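Side-chain contact in antitoxin (Nitrosomonas europaea, PDB 2ODK), which probably serves as the antitoxin component of a type II toxin-antitoxin system, in the Phd/YefM family: residues 41-44 and 45-49. Numbering follows the deposited sequence.
Sequences VPIG and EWRRL
Val41 and Trp46 make the tight, buried side of this strand-to-helix corner. One methyl of the valine, CG1, reaches over the start of the helix and meets CB of Trp46 at 4.1 Å, an apolar contact. Its chi1 of 178° sets this methyl opposite the backbone N, beside the carbonyl carbon, and so over the first turn. The indole departs from that turn, yet Ile43 stays with it: CD1 of the isoleucine meets CD1 of Trp46 at 4.0 Å, obliquely to the ring. The same isoleucine also runs beside Arg47, the two side chains pointing the same way, with Ile43 CG1 3.9 Å from Arg47 NE. Pro42 is the N-cap where strand 35-42 gives way to helix 43-52, and its carbonyl O accepts a hydrogen bond from Trp46 N at 3.1 Å, nearly straight (167°). The backbone N atoms of Arg47 and Arg48 bond in the same i to i-4 way to Ile43 O and Gly44 O. In this Phd/YefM-family dimer the corner lies at the subunit interface: Val41 and Pro42 pair antiparallel with a strand of the second subunit, and Trp46 packs on Val39 of that subunit. Arg47 ends in a salt bridge to Glu36 of the second subunit, with Gln50 of its own chain as a further partner. Glu45 extends alongside Pro42, OE1 resting 3.8 Å from the proline CD, and packs also on Pro27 and on Trp46 of the second subunit. The looser, solvent side belongs to Arg48, whose bend at chi3 (-64°) brings one guanidinium face over Gly44 O, 3.3 Å from the group's plane.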
ATOM      1  N   VAL A  41       1.665   3.439  -0.773  1.00 10.53           N
ATOM      2  CA  VAL A  41       2.567   4.566  -1.007  1.00 11.21           C
ATOM      3  C   VAL A  41       3.047   4.496  -2.464  1.00 10.57           C
ATOM      4  O   VAL A  41       3.351   3.430  -2.949  1.00 10.72           O
ATOM      5  CB  VAL A  41       3.816   4.429  -0.087  1.00 11.46           C
ATOM      6  CG1 VAL A  41       4.834   5.547  -0.324  1.00 13.01           C
ATOM      7  CG2 VAL A  41       3.381   4.356   1.399  1.00 14.23           C
ATOM      8  N   PRO A  42       3.133   5.647  -3.161  1.00 10.73           N
ATOM      9  CA  PRO A  42       3.702   5.595  -4.517  1.00 11.03           C
ATOM     10  C   PRO A  42       5.102   4.993  -4.446  1.00  9.66           C
ATOM     11  O   PRO A  42       5.879   5.337  -3.564  1.00 10.51           O
ATOM     12  CB  PRO A  42       3.810   7.073  -4.922  1.00 11.36           C
ATOM     13  CG  PRO A  42       2.778   7.802  -4.052  1.00 12.36           C
ATOM     14  CD  PRO A  42       2.760   7.013  -2.741  1.00 12.34           C
ATOM     15  N   ILE A  43       5.439   4.118  -5.385  1.00  9.89           N
ATOM     16  CA  ILE A  43       6.660   3.336  -5.203  1.00  9.69           C
ATOM     17  C   ILE A  43       7.913   4.241  -5.158  1.00  9.16           C
ATOM     18  O   ILE A  43       8.831   4.014  -4.350  1.00 10.64           O
ATOM     19  CB  ILE A  43       6.800   2.227  -6.261  1.00 10.54           C
ATOM     20  CG1 ILE A  43       7.976   1.271  -5.975  1.00 10.96           C
ATOM     21  CG2 ILE A  43       6.927   2.770  -7.676  1.00 10.93           C
ATOM     22  CD1 ILE A  43       7.688   0.387  -4.739  1.00 12.04           C
ATOM     23  N   GLY A  44       7.902   5.304  -5.966  1.00  9.10           N
ATOM     24  CA  GLY A  44       9.081   6.201  -6.014  1.00  9.16           C
ATOM     25  C   GLY A  44       9.289   6.893  -4.679  1.00  9.20           C
ATOM     26  O   GLY A  44      10.439   7.093  -4.223  1.00  9.56           O
ATOM     27  N   GLU A  45       8.173   7.260  -4.036  1.00  9.93           N
ATOM     28  CA  GLU A  45       8.264   7.914  -2.738  1.00 11.08           C
ATOM     29  C   GLU A  45       8.844   6.946  -1.699  1.00 10.87           C
ATOM     30  O   GLU A  45       9.709   7.335  -0.891  1.00 11.64           O
ATOM     31  CB  GLU A  45       6.871   8.379  -2.303  1.00 11.74           C
ATOM     32  CG  GLU A  45       6.843   9.012  -0.927  1.00 14.41           C
ATOM     33  CD  GLU A  45       5.499   9.659  -0.587  1.00 15.62           C
ATOM     34  OE1 GLU A  45       4.733   9.979  -1.517  1.00 18.87           O
ATOM     35  OE2 GLU A  45       5.215   9.875   0.622  1.00 21.30           O
ATOM     36  N   TRP A  46       8.376   5.678  -1.720  1.00 11.79           N
ATOM     37  CA  TRP A  46       8.937   4.678  -0.843  1.00 13.17           C
ATOM     38  C   TRP A  46      10.444   4.478  -1.074  1.00 11.61           C
ATOM     39  O   TRP A  46      11.238   4.434  -0.104  1.00 13.09           O
ATOM     40  CB  TRP A  46       8.181   3.363  -1.103  1.00 16.40           C
ATOM     41  CG  TRP A  46       8.764   2.125  -0.488  1.00 18.97           C
ATOM     42  CD1 TRP A  46       9.370   1.053  -1.136  1.00 20.29           C
ATOM     43  CD2 TRP A  46       8.757   1.831   0.868  1.00 20.12           C
ATOM     44  NE1 TRP A  46       9.740   0.115  -0.215  1.00 26.85           N
ATOM     45  CE2 TRP A  46       9.362   0.551   1.027  1.00 19.12           C
ATOM     46  CE3 TRP A  46       8.264   2.483   1.969  1.00 18.08           C
ATOM     47  CZ2 TRP A  46       9.520  -0.051   2.253  1.00 22.79           C
ATOM     48  CZ3 TRP A  46       8.429   1.850   3.241  1.00 22.37           C
ATOM     49  CH2 TRP A  46       9.038   0.613   3.351  1.00 22.08           C
ATOM     50  N   ARG A  47      10.855   4.359  -2.342  1.00 11.85           N
ATOM     51  CA  ARG A  47      12.286   4.126  -2.618  1.00 10.94           C
ATOM     52  C   ARG A  47      13.128   5.278  -2.060  1.00 10.75           C
ATOM     53  O   ARG A  47      14.189   5.060  -1.483  1.00 12.02           O
ATOM     54  CB  ARG A  47      12.564   4.018  -4.115  1.00 11.92           C
ATOM     55  CG  ARG A  47      11.860   2.854  -4.827  1.00 12.65           C
ATOM     56  CD  ARG A  47      12.260   1.515  -4.243  1.00 13.41           C
ATOM     57  NE  ARG A  47      11.687   0.405  -4.996  1.00 10.06           N
ATOM     58  CZ  ARG A  47      11.786  -0.862  -4.589  1.00 12.20           C
ATOM     59  NH1 ARG A  47      12.491  -1.133  -3.484  1.00 17.00           N
ATOM     60  NH2 ARG A  47      11.263  -1.845  -5.300  1.00 12.74           N
ATOM     61  N   ARG A  48      12.634   6.507  -2.238  1.00 10.32           N
ATOM     62  CA  ARG A  48      13.422   7.645  -1.747  1.00 10.37           C
ATOM     63  C   ARG A  48      13.487   7.680  -0.229  1.00 12.72           C
ATOM     64  O   ARG A  48      14.523   8.019   0.343  1.00 14.03           O
ATOM     65  CB  ARG A  48      12.908   8.960  -2.325  1.00 11.30           C
ATOM     66  CG  ARG A  48      13.203   9.024  -3.846  1.00 10.63           C
ATOM     67  CD  ARG A  48      12.825  10.394  -4.395  1.00 11.18           C
ATOM     68  NE  ARG A  48      11.403  10.691  -4.313  1.00 10.50           N
ATOM     69  CZ  ARG A  48      10.495  10.356  -5.231  1.00  9.91           C
ATOM     70  NH1 ARG A  48      10.846   9.690  -6.352  1.00 10.22           N
ATOM     71  NH2 ARG A  48       9.207  10.655  -5.043  1.00 11.93           N
ATOM     72  N   LEU A  49      12.394   7.287   0.411  1.00 14.09           N
ATOM     73  CA  LEU A  49      12.351   7.177   1.877  0.50 16.74           C
ATOM     74  C   LEU A  49      13.382   6.157   2.357  1.00 16.93           C
ATOM     75  O   LEU A  49      14.116   6.372   3.347  1.00 20.05           O
ATOM     76  CB  LEU A  49      10.946   6.700   2.314  0.50 16.62           C
ATOM     77  CG  LEU A  49      10.665   6.530   3.813  0.50 18.20           C
ATOM     78  CD1 LEU A  49      10.968   7.841   4.496  0.50 20.09           C
ATOM     79  CD2 LEU A  49       9.217   6.185   4.036  0.50 18.10           C
TER